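Local coordinates for protein o-succinylbenzoate synthase (Synechococcus elongatus, PDB 2OZT) that catalyses the metal-dependent dehydration of 2-succinyl-6-hydroxy-2,4-cyclohexadiene-1-carboxylate to 2-succinylbenzoate, a step on the route to phylloquinone, at residues R106-C111 against Q291-L296; G240-T246 against Q266-S272; E275-T281 against R304-L309. One frame throughout, in Å; residues are numbered along the deposited sequence.

Contact 1 (R106-C111 against Q291-L296). With PO4 (phosphate ion), chain B.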
loop_
_atom_site.group_PDB
_atom_site.type_symbol
_atom_site.label_atom_id
_atom_site.label_comp_id
_atom_site.label_asym_id
_atom_site.label_seq_id
_atom_site.Cartn_x
_atom_site.Cartn_y
_atom_site.Cartn_z
ATOM N N ARG A 106 2.700 5.876 16.135
ATOM C CA ARG A 106 2.571 4.738 17.020
ATOM C C ARG A 106 2.748 3.431 16.257
ATOM O O ARG A 106 2.579 3.403 15.022
ATOM C CB ARG A 106 1.238 4.776 17.769
ATOM C CG ARG A 106 0.093 4.198 17.009
ATOM C CD ARG A 106 -1.211 4.296 17.769
ATOM N NE ARG A 106 -1.761 5.650 17.707
ATOM C CZ ARG A 106 -2.903 5.985 18.297
ATOM N NH1 ARG A 106 -3.582 5.050 18.983
ATOM N NH2 ARG A 106 -3.367 7.211 18.195
ATOM N N PRO A 107 3.168 2.384 16.988
ATOM C CA PRO A 107 3.039 1.054 16.466
ATOM C C PRO A 107 1.571 0.776 16.191
ATOM O O PRO A 107 0.700 0.999 17.039
ATOM C CB PRO A 107 3.561 0.165 17.617
ATOM C CG PRO A 107 3.431 1.007 18.822
ATOM C CD PRO A 107 3.787 2.375 18.328
ATOM N N TRP A 108 1.318 0.381 14.957
ATOM C CA TRP A 108 0.105 -0.328 14.592
ATOM C C TRP A 108 0.449 -1.772 14.283
ATOM O O TRP A 108 1.597 -2.055 13.882
ATOM C CB TRP A 108 -0.446 0.332 13.334
ATOM C CG TRP A 108 -0.828 1.770 13.548
ATOM C CD1 TRP A 108 -0.107 2.878 13.190
ATOM C CD2 TRP A 108 -2.026 2.258 14.189
ATOM N NE1 TRP A 108 -0.778 4.013 13.551
ATOM C CE2 TRP A 108 -1.951 3.673 14.171
ATOM C CE3 TRP A 108 -3.127 1.655 14.780
ATOM C CZ2 TRP A 108 -2.960 4.490 14.691
ATOM C CZ3 TRP A 108 -4.150 2.498 15.317
ATOM C CH2 TRP A 108 -4.027 3.895 15.277
ATOM N N PRO A 109 -0.517 -2.684 14.466
ATOM C CA PRO A 109 -0.249 -4.074 14.081
ATOM C C PRO A 109 0.135 -4.145 12.610
ATOM O O PRO A 109 -0.467 -3.416 11.782
ATOM C CB PRO A 109 -1.598 -4.761 14.276
ATOM C CG PRO A 109 -2.259 -3.976 15.374
ATOM C CD PRO A 109 -1.866 -2.537 15.057
ATOM N N ILE A 110 1.073 -5.043 12.298
ATOM C CA ILE A 110 1.608 -5.195 10.944
ATOM C C ILE A 110 1.335 -6.609 10.449
ATOM O O ILE A 110 1.495 -7.562 11.204
ATOM C CB ILE A 110 3.143 -4.993 10.929
ATOM C CG1 ILE A 110 3.532 -3.623 11.498
ATOM C CG2 ILE A 110 3.725 -5.181 9.503
ATOM C CD1 ILE A 110 2.984 -2.451 10.666
ATOM N N CYS A 111 0.921 -6.747 9.196
ATOM C CA CYS A 111 0.669 -8.089 8.606
ATOM C C CYS A 111 1.975 -8.735 8.215
ATOM O O CYS A 111 2.846 -8.103 7.593
ATOM C CB CYS A 111 -0.200 -7.878 7.377
ATOM S SG CYS A 111 -0.601 -9.382 6.514
ATOM N N GLN A 291 -6.918 6.029 11.963
ATOM C CA GLN A 291 -7.026 4.979 12.998
ATOM C C GLN A 291 -7.397 3.604 12.456
ATOM O O GLN A 291 -8.528 3.127 12.609
ATOM C CB GLN A 291 -8.027 5.395 14.076
ATOM C CG GLN A 291 -7.571 6.690 14.743
ATOM C CD GLN A 291 -6.900 6.473 16.043
ATOM O OE1 GLN A 291 -7.282 5.595 16.808
ATOM N NE2 GLN A 291 -5.866 7.269 16.321
ATOM N N PRO A 292 -6.436 2.972 11.795
ATOM C CA PRO A 292 -6.732 1.731 11.070
ATOM C C PRO A 292 -7.232 0.611 11.990
ATOM O O PRO A 292 -6.829 0.515 13.151
ATOM C CB PRO A 292 -5.367 1.361 10.431
ATOM C CG PRO A 292 -4.345 2.082 11.277
ATOM C CD PRO A 292 -5.031 3.362 11.708
ATOM N N CYS A 293 -8.076 -0.250 11.431
ATOM C CA CYS A 293 -8.635 -1.370 12.179
ATOM C C CYS A 293 -8.241 -2.731 11.642
ATOM O O CYS A 293 -8.806 -3.769 12.035
ATOM C CB CYS A 293 -10.171 -1.285 12.212
ATOM S SG CYS A 293 -10.933 -1.349 10.618
ATOM N N HIS A 294 -7.292 -2.742 10.712
ATOM C CA HIS A 294 -6.717 -3.994 10.198
ATOM C C HIS A 294 -5.221 -3.876 10.138
ATOM O O HIS A 294 -4.680 -2.760 9.950
ATOM C CB HIS A 294 -7.250 -4.283 8.797
ATOM C CG HIS A 294 -8.742 -4.414 8.760
ATOM N ND1 HIS A 294 -9.410 -5.407 9.447
ATOM C CD2 HIS A 294 -9.695 -3.668 8.133
ATOM C CE1 HIS A 294 -10.716 -5.279 9.238
ATOM N NE2 HIS A 294 -10.920 -4.225 8.465
ATOM N N ALA A 295 -4.536 -5.008 10.285
ATOM C CA ALA A 295 -3.072 -5.045 10.260
ATOM C C ALA A 295 -2.582 -4.409 8.970
ATOM O O ALA A 295 -3.121 -4.669 7.887
ATOM C CB ALA A 295 -2.592 -6.515 10.289
ATOM N N LEU A 296 -1.553 -3.575 9.098
ATOM C CA LEU A 296 -1.035 -2.831 7.955
ATOM C C LEU A 296 -0.171 -3.664 7.043
ATOM O O LEU A 296 0.616 -4.529 7.522
ATOM C CB LEU A 296 -0.127 -1.661 8.421
ATOM C CG LEU A 296 -0.688 -0.667 9.435
ATOM C CD1 LEU A 296 0.364 0.400 9.745
ATOM C CD2 LEU A 296 -2.000 -0.023 8.884
HETATM P P PO4 B . -6.913 -7.750 10.754
HETATM O O1 PO4 B . -5.639 -7.284 11.388
HETATM O O2 PO4 B . -6.832 -7.336 9.326
HETATM O O3 PO4 B . -6.950 -9.276 10.847
HETATM O O4 PO4 B . -8.270 -7.304 11.266
HETATM O O HOH W 1 -3.032 -1.833 12.103
#

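Contact 2 (G240-T246 against Q266-S272)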
loop_
_atom_site.group_PDB
_atom_site.type_symbol
_atom_site.label_atom_id
_atom_site.label_comp_id
_atom_site.label_asym_id
_atom_site.label_seq_id
_atom_site.Cartn_x
_atom_site.Cartn_y
_atom_site.Cartn_z
ATOM N N GLY A 240 -16.538 -5.473 -0.871
ATOM C CA GLY A 240 -15.373 -5.985 -0.184
ATOM C C GLY A 240 -14.402 -4.938 0.327
ATOM O O GLY A 240 -14.792 -3.803 0.702
ATOM N N PHE A 241 -13.154 -5.374 0.422
ATOM C CA PHE A 241 -12.108 -4.522 0.975
ATOM C C PHE A 241 -11.317 -3.785 -0.097
ATOM O O PHE A 241 -11.287 -4.144 -1.268
ATOM C CB PHE A 241 -11.122 -5.357 1.794
ATOM C CG PHE A 241 -11.718 -5.912 3.051
ATOM C CD1 PHE A 241 -11.536 -5.299 4.276
ATOM C CD2 PHE A 241 -12.475 -7.085 2.992
ATOM C CE1 PHE A 241 -12.127 -5.834 5.419
ATOM C CE2 PHE A 241 -13.022 -7.645 4.132
ATOM C CZ PHE A 241 -12.867 -7.009 5.357
ATOM N N PHE A 242 -10.689 -2.686 0.331
ATOM C CA PHE A 242 -9.844 -1.904 -0.572
ATOM C C PHE A 242 -8.474 -1.810 0.092
ATOM O O PHE A 242 -8.398 -1.426 1.266
ATOM C CB PHE A 242 -10.358 -0.461 -0.606
ATOM C CG PHE A 242 -11.732 -0.259 -1.230
ATOM C CD1 PHE A 242 -11.852 0.181 -2.532
ATOM C CD2 PHE A 242 -12.894 -0.406 -0.465
ATOM C CE1 PHE A 242 -13.130 0.427 -3.085
ATOM C CE2 PHE A 242 -14.155 -0.153 -1.029
ATOM C CZ PHE A 242 -14.247 0.259 -2.325
ATOM N N VAL A 243 -7.426 -2.203 -0.618
ATOM C CA VAL A 243 -6.064 -2.075 -0.070
ATOM C C VAL A 243 -5.515 -0.733 -0.594
ATOM O O VAL A 243 -5.322 -0.562 -1.799
ATOM C CB VAL A 243 -5.181 -3.250 -0.515
ATOM C CG1 VAL A 243 -3.766 -3.113 0.053
ATOM C CG2 VAL A 243 -5.823 -4.592 -0.075
ATOM N N ILE A 244 -5.338 0.232 0.306
ATOM C CA ILE A 244 -4.961 1.591 -0.081
ATOM C C ILE A 244 -3.464 1.784 0.062
ATOM O O ILE A 244 -2.909 1.581 1.168
ATOM C CB ILE A 244 -5.641 2.585 0.885
ATOM C CG1 ILE A 244 -7.173 2.468 0.856
ATOM C CG2 ILE A 244 -5.208 4.048 0.574
ATOM C CD1 ILE A 244 -7.809 2.688 -0.537
ATOM N N LYS A 245 -2.815 2.152 -1.046
ATOM C CA LYS A 245 -1.395 2.530 -0.997
ATOM C C LYS A 245 -1.324 4.038 -0.959
ATOM O O LYS A 245 -1.378 4.712 -1.981
ATOM C CB LYS A 245 -0.624 2.039 -2.231
ATOM C CG LYS A 245 -0.369 0.512 -2.247
ATOM C CD LYS A 245 -1.624 -0.397 -2.452
ATOM C CE LYS A 245 -2.359 -0.145 -3.767
ATOM N NZ LYS A 245 -3.572 -1.118 -3.823
ATOM N N THR A 246 -1.262 4.555 0.267
ATOM C CA THR A 246 -1.404 5.997 0.459
ATOM C C THR A 246 -0.378 6.799 -0.360
ATOM O O THR A 246 -0.712 7.878 -0.872
ATOM C CB THR A 246 -1.334 6.296 1.924
ATOM O OG1 THR A 246 -2.380 5.603 2.611
ATOM C CG2 THR A 246 -1.509 7.791 2.247
ATOM N N GLN A 266 -14.046 0.518 7.855
ATOM C CA GLN A 266 -13.771 -0.882 8.193
ATOM C C GLN A 266 -13.358 -1.722 6.992
ATOM O O GLN A 266 -12.809 -2.786 7.180
ATOM C CB GLN A 266 -15.014 -1.459 8.893
ATOM C CG GLN A 266 -14.863 -2.900 9.485
ATOM C CD GLN A 266 -14.998 -4.007 8.480
ATOM O OE1 GLN A 266 -15.659 -3.854 7.427
ATOM N NE2 GLN A 266 -14.354 -5.156 8.773
ATOM N N ARG A 267 -13.621 -1.239 5.782
ATOM C CA ARG A 267 -13.227 -1.992 4.593
ATOM C C ARG A 267 -11.838 -1.615 4.055
ATOM O O ARG A 267 -11.425 -2.110 3.018
ATOM C CB ARG A 267 -14.297 -1.825 3.504
ATOM C CG ARG A 267 -15.603 -2.615 3.806
ATOM C CD ARG A 267 -15.333 -4.072 3.979
ATOM N NE ARG A 267 -16.512 -4.857 3.640
ATOM C CZ ARG A 267 -17.122 -5.719 4.453
ATOM N NH1 ARG A 267 -16.657 -5.957 5.676
ATOM N NH2 ARG A 267 -18.200 -6.369 4.028
ATOM N N LEU A 268 -11.121 -0.711 4.738
ATOM C CA LEU A 268 -9.755 -0.301 4.311
ATOM C C LEU A 268 -8.650 -1.116 4.973
ATOM O O LEU A 268 -8.688 -1.394 6.182
ATOM C CB LEU A 268 -9.501 1.183 4.637
ATOM C CG LEU A 268 -10.515 2.153 4.045
ATOM C CD1 LEU A 268 -10.009 3.554 4.285
ATOM C CD2 LEU A 268 -10.768 1.919 2.542
ATOM N N VAL A 269 -7.632 -1.396 4.162
ATOM C CA VAL A 269 -6.369 -1.946 4.656
ATOM C C VAL A 269 -5.274 -1.064 4.054
ATOM O O VAL A 269 -5.214 -0.885 2.838
ATOM C CB VAL A 269 -6.179 -3.402 4.176
ATOM C CG1 VAL A 269 -4.779 -3.913 4.559
ATOM C CG2 VAL A 269 -7.247 -4.295 4.842
ATOM N N PHE A 270 -4.437 -0.478 4.912
ATOM C CA PHE A 270 -3.389 0.367 4.392
ATOM C C PHE A 270 -2.088 -0.392 4.185
ATOM O O PHE A 270 -1.648 -1.096 5.078
ATOM C CB PHE A 270 -3.149 1.508 5.399
ATOM C CG PHE A 270 -4.305 2.459 5.519
ATOM C CD1 PHE A 270 -4.364 3.565 4.705
ATOM C CD2 PHE A 270 -5.299 2.273 6.474
ATOM C CE1 PHE A 270 -5.462 4.468 4.781
ATOM C CE2 PHE A 270 -6.400 3.132 6.556
ATOM C CZ PHE A 270 -6.439 4.251 5.733
ATOM N N SER A 271 -1.491 -0.226 3.001
ATOM C CA SER A 271 -0.300 -0.985 2.646
ATOM C C SER A 271 0.790 -0.193 2.013
ATOM O O SER A 271 0.617 0.992 1.642
ATOM C CB SER A 271 -0.694 -2.149 1.728
ATOM O OG SER A 271 -0.907 -1.703 0.424
ATOM N N SER A 272 1.953 -0.842 1.971
ATOM C CA SER A 272 3.169 -0.215 1.453
ATOM C C SER A 272 3.357 -0.346 -0.039
ATOM O O SER A 272 3.041 -1.373 -0.638
ATOM C CB SER A 272 4.385 -0.840 2.133
ATOM O OG SER A 272 5.591 -0.278 1.615
HETATM O O HOH W 2 -0.973 3.030 2.734
#

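Contact 3 (E275-T281 against R304-L309)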
loop_
_atom_site.group_PDB
_atom_site.type_symbol
_atom_site.label_atom_id
_atom_site.label_comp_id
_atom_site.label_asym_id
_atom_site.label_seq_id
_atom_site.Cartn_x
_atom_site.Cartn_y
_atom_site.Cartn_z
ATOM N N GLU A 275 7.932 2.313 -0.380
ATOM C CA GLU A 275 8.361 3.711 -0.333
ATOM C C GLU A 275 9.402 3.886 0.779
ATOM O O GLU A 275 9.644 2.984 1.576
ATOM C CB GLU A 275 7.146 4.651 -0.128
ATOM C CG GLU A 275 6.409 4.465 1.180
ATOM C CD GLU A 275 5.611 3.159 1.263
ATOM O OE1 GLU A 275 6.115 2.210 1.896
ATOM O OE2 GLU A 275 4.490 3.129 0.734
ATOM N N GLY A 276 10.013 5.076 0.855
ATOM C CA GLY A 276 11.064 5.276 1.845
ATOM C C GLY A 276 10.519 5.857 3.141
ATOM O O GLY A 276 9.284 5.976 3.328
ATOM N N ALA A 277 11.441 6.204 4.050
ATOM C CA ALA A 277 11.071 6.632 5.393
ATOM C C ALA A 277 10.299 7.954 5.436
ATOM O O ALA A 277 9.456 8.149 6.330
ATOM C CB ALA A 277 12.335 6.755 6.238
ATOM N N ILE A 278 10.548 8.847 4.493
ATOM C CA ILE A 278 9.797 10.109 4.489
ATOM C C ILE A 278 8.305 9.820 4.237
ATOM O O ILE A 278 7.448 10.207 5.005
ATOM C CB ILE A 278 10.388 11.117 3.516
ATOM C CG1 ILE A 278 11.740 11.563 4.086
ATOM C CG2 ILE A 278 9.433 12.284 3.300
ATOM C CD1 ILE A 278 12.546 12.507 3.108
ATOM N N ALA A 279 8.019 9.047 3.184
ATOM C CA ALA A 279 6.626 8.698 2.877
ATOM C C ALA A 279 6.020 7.837 3.966
ATOM O O ALA A 279 4.886 8.050 4.352
ATOM C CB ALA A 279 6.598 7.904 1.543
ATOM N N ARG A 280 6.764 6.830 4.436
ATOM C CA ARG A 280 6.175 5.926 5.475
ATOM C C ARG A 280 5.830 6.726 6.736
ATOM O O ARG A 280 4.768 6.509 7.311
ATOM C CB ARG A 280 7.104 4.764 5.852
ATOM C CG ARG A 280 7.241 3.798 4.742
ATOM C CD ARG A 280 7.645 2.370 5.145
ATOM N NE ARG A 280 8.215 1.782 3.935
ATOM C CZ ARG A 280 8.969 0.685 3.861
ATOM N NH1 ARG A 280 9.241 -0.042 4.960
ATOM N NH2 ARG A 280 9.433 0.317 2.671
ATOM N N THR A 281 6.715 7.640 7.149
ATOM C CA THR A 281 6.446 8.406 8.361
ATOM C C THR A 281 5.247 9.320 8.152
ATOM O O THR A 281 4.402 9.443 9.045
ATOM C CB THR A 281 7.675 9.208 8.815
ATOM O OG1 THR A 281 8.790 8.329 8.919
ATOM C CG2 THR A 281 7.429 9.783 10.227
ATOM N N ARG A 304 12.499 -3.457 1.392
ATOM C CA ARG A 304 12.879 -2.071 1.665
ATOM C C ARG A 304 12.590 -1.678 3.084
ATOM O O ARG A 304 11.455 -1.431 3.470
ATOM C CB ARG A 304 12.228 -1.087 0.700
ATOM C CG ARG A 304 12.713 0.332 0.946
ATOM C CD ARG A 304 12.243 1.275 -0.144
ATOM N NE ARG A 304 12.883 2.588 0.012
ATOM C CZ ARG A 304 12.660 3.631 -0.786
ATOM N NH1 ARG A 304 11.717 3.611 -1.706
ATOM N NH2 ARG A 304 13.288 4.782 -0.552
ATOM N N SER A 305 13.664 -1.605 3.844
ATOM C CA SER A 305 13.604 -1.194 5.204
ATOM C C SER A 305 13.576 0.329 5.227
ATOM O O SER A 305 14.364 0.993 4.544
ATOM C CB SER A 305 14.834 -1.768 5.930
ATOM O OG SER A 305 14.988 -1.164 7.186
ATOM N N ALA A 306 12.661 0.874 6.007
ATOM C CA ALA A 306 12.512 2.329 6.079
ATOM C C ALA A 306 12.012 2.704 7.462
ATOM O O ALA A 306 10.819 2.961 7.683
ATOM C CB ALA A 306 11.563 2.812 4.981
ATOM N N PRO A 307 12.915 2.678 8.440
ATOM C CA PRO A 307 12.517 3.010 9.804
ATOM C C PRO A 307 11.912 4.414 9.900
ATOM O O PRO A 307 12.387 5.357 9.246
ATOM C CB PRO A 307 13.844 2.915 10.577
ATOM C CG PRO A 307 14.645 1.887 9.748
ATOM C CD PRO A 307 14.339 2.294 8.346
ATOM N N LEU A 308 10.849 4.542 10.688
ATOM C CA LEU A 308 10.201 5.837 10.825
ATOM C C LEU A 308 11.157 6.884 11.388
ATOM O O LEU A 308 12.011 6.563 12.241
ATOM C CB LEU A 308 8.930 5.750 11.666
ATOM C CG LEU A 308 7.922 4.676 11.239
ATOM C CD1 LEU A 308 6.664 4.873 12.027
ATOM C CD2 LEU A 308 7.629 4.741 9.729
ATOM N N LEU A 309 10.999 8.109 10.913
ATOM C CA LEU A 309 11.858 9.225 11.282
ATOM C C LEU A 309 11.329 9.917 12.529
ATOM O O LEU A 309 10.203 10.397 12.542
ATOM C CB LEU A 309 11.924 10.194 10.110
ATOM C CG LEU A 309 12.521 9.560 8.838
ATOM C CD1 LEU A 309 12.231 10.455 7.647
ATOM C CD2 LEU A 309 13.998 9.365 8.970
#

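Contact 1 (R106-C111 against Q291-L296)
Trp108 and Pro292 carry the apolar part of this contact between two loops. The two side chains cross at about a right angle, and Pro292 CD sits 3.6 Å from the centroid of the six-membered ring of Trp108, only 7° off its normal: a CH-pi contact over the face. Arg106 CG lies over the opposite face, so the indole is sandwiched, while Gln291 CD comes up in plane at its edge. With its CG anti to the carbonyl carbon (chi1 -62°), Trp108 reaches across to Pro292 and leaves its CB 3.7 Å from Leu296 CD1. Ile110 CD1 adds a contact of 3.9 Å to Leu296 CB.

The backbones are joined by a single bridge pairing Ile110 with Leu296. Leu296 N donates to Pro109 O at 2.9 Å, nearly straight at 172°, and Cys111 N donates to Leu296 O at 2.8 Å. Leu296 packs on Phe270 of strand 268-270 and Cys111 leads into strand 112-114, so the irregular segment at Leu296 probably completes the barrel wall between these two strands. A water donates to both Pro109 O and His294 O, spanning the loops beside the bridge.

Among the polar ends, Arg106 NH2 and Gln291 NE2 are both donors and do not bond each other; Glu288 serves both, its carboxylate pairing with Arg106 NE and its carbonyl accepting from Gln291 NE2. A phosphate ion, probably from the crystallisation liquor and also bonded by Arg165 and Thr134, takes Ala295 N on O1 at 2.8 Å and His294 ND1 on O4 at 2.9 Å. His294 NE2 meanwhile bonds Gln266 O. With both imidazole nitrogens facing acceptors, His294 is probably protonated and positively charged, which suits its place beside the anion.

Contact 2 (G240-T246 against Q266-S272)
Neighbouring parallel strands of the enolase-type barrel meet here, with Phe242, Val243 and Ile244 paired to Leu268, Val269 and Phe270. The strand directions differ by 23°. Four bonds zip them together: Phe242 N to Arg267 O (2.8 Å), Val269 N to Phe242 O, Ile244 N to Val269 O, and Ser271 N to Ile244 O (2.9 Å). Beyond the last, a water takes over, donating to Ile244 O and Ser271 O and accepting from Thr246 N.

Side chains alternate between the two faces. Phe242, Ile244, Leu268 and Phe270 turn to the surrounding helices; Leu268 CD2 wedges in 4.0 Å from both Phe242 CB and Ile244 CG1. Phe270 CD1 lies 3.5 Å from Thr246 OG1, which comes to the ring's edge. Val243 and Val269 share the other face, toward Glu196 and Tyr194 in the barrel interior, and Val243 CG1 packs 3.2 Å from Ser271 OG.

At the start of the strands Arg267 crosses Phe241 at about a right angle. Its CD stands 3.9 Å from the centroid of the Phe241 ring, 8° off the normal, and its guanidinium carbon adds an off-centre cation-pi contact; Arg267 NE is anchored on Pro239 O. The same aromatic ring meets Tyr194 and, edge-to-face, His294. A leucine in place of Phe241 would probably leave Arg267 without its aromatic platform and open a gap beside Tyr194 and His294.

Lys245, the predicted proton acceptor, bends at chi2 and chi3, bringing NZ back to Val243 O at 2.7 Å, above the carbonyl plane, and on to Asp221 and Val224 O. Ser271 OG flanks its CD. A lysine at the carboxyl end of a barrel strand, beside the metal ligands and predicted to be the base, is what the enolase superfamily's (β/α)7β barrel characteristically presents.

Contact 3 (E275-T281 against R304-L309)
Arg304 O is gripped by both terminal nitrogens of Arg280, NH2 at 2.8 Å and, more weakly, NH1 at 3.0 Å; the NH2 donor stands above the carbonyl plane. Arg280 runs extended from CG to NE. Its NE pairs with Glu275 OE1 in a salt bridge (3.0 Å), and NE and NH2 both bond Glu275 O weakly, which together should limit the guanidinium's turning. Glu275 OE1 is also held by Ser272 OG. Ala306 CB rests over the centre of the Arg280 guanidinium, 3.5 Å from CZ.

Arg304, also extended, lays a guanidinium face over the Glu275-Gly276 peptide, at the N-cap of helix 277-290, with NH2 3.3 Å from Gly276 CA. Its charge is met by Glu12 of strand 3-20.

Thr281 OG1 accepts from Leu309 N at 3.0 Å, almost in line (172°), and donates to Ala277 O at 2.7 Å. Thr281 N reaches that oxygen from the opposite face. Leu309 packs its CG on Ala277 CB and its CD1 on Ile278 CG1.

The guanidinium groups, planes 72° apart, each have a carboxylate, so the like charges are probably compensated; the loop is held by Arg280's bonds, the Thr281-Leu309 bond and stacking on the 275-276 peptide.

Contact 2 is nested along the chain inside the loop closed by contact 1, and contact 3 follows it, with segments alternating with those of contact 1. Contacts 1 and 2 have centres about 11 Å apart and touch through His294, whose ring also lies against Phe241; both belong to the barrel wall, where contact 2 pairs adjacent strands and contact 1 probably completes the ring. Contact 3 lies about 18 Å from contact 2 and 15 Å from contact 1, centre to centre. Helix 277-290 borders all three: it follows strand 268-270, begins in contact 3 and ends just before 291-296. Together they tie the barrel's closing segments to the loop before helix 312-320 and, through Glu12 and Glu46, to the N-terminal domain.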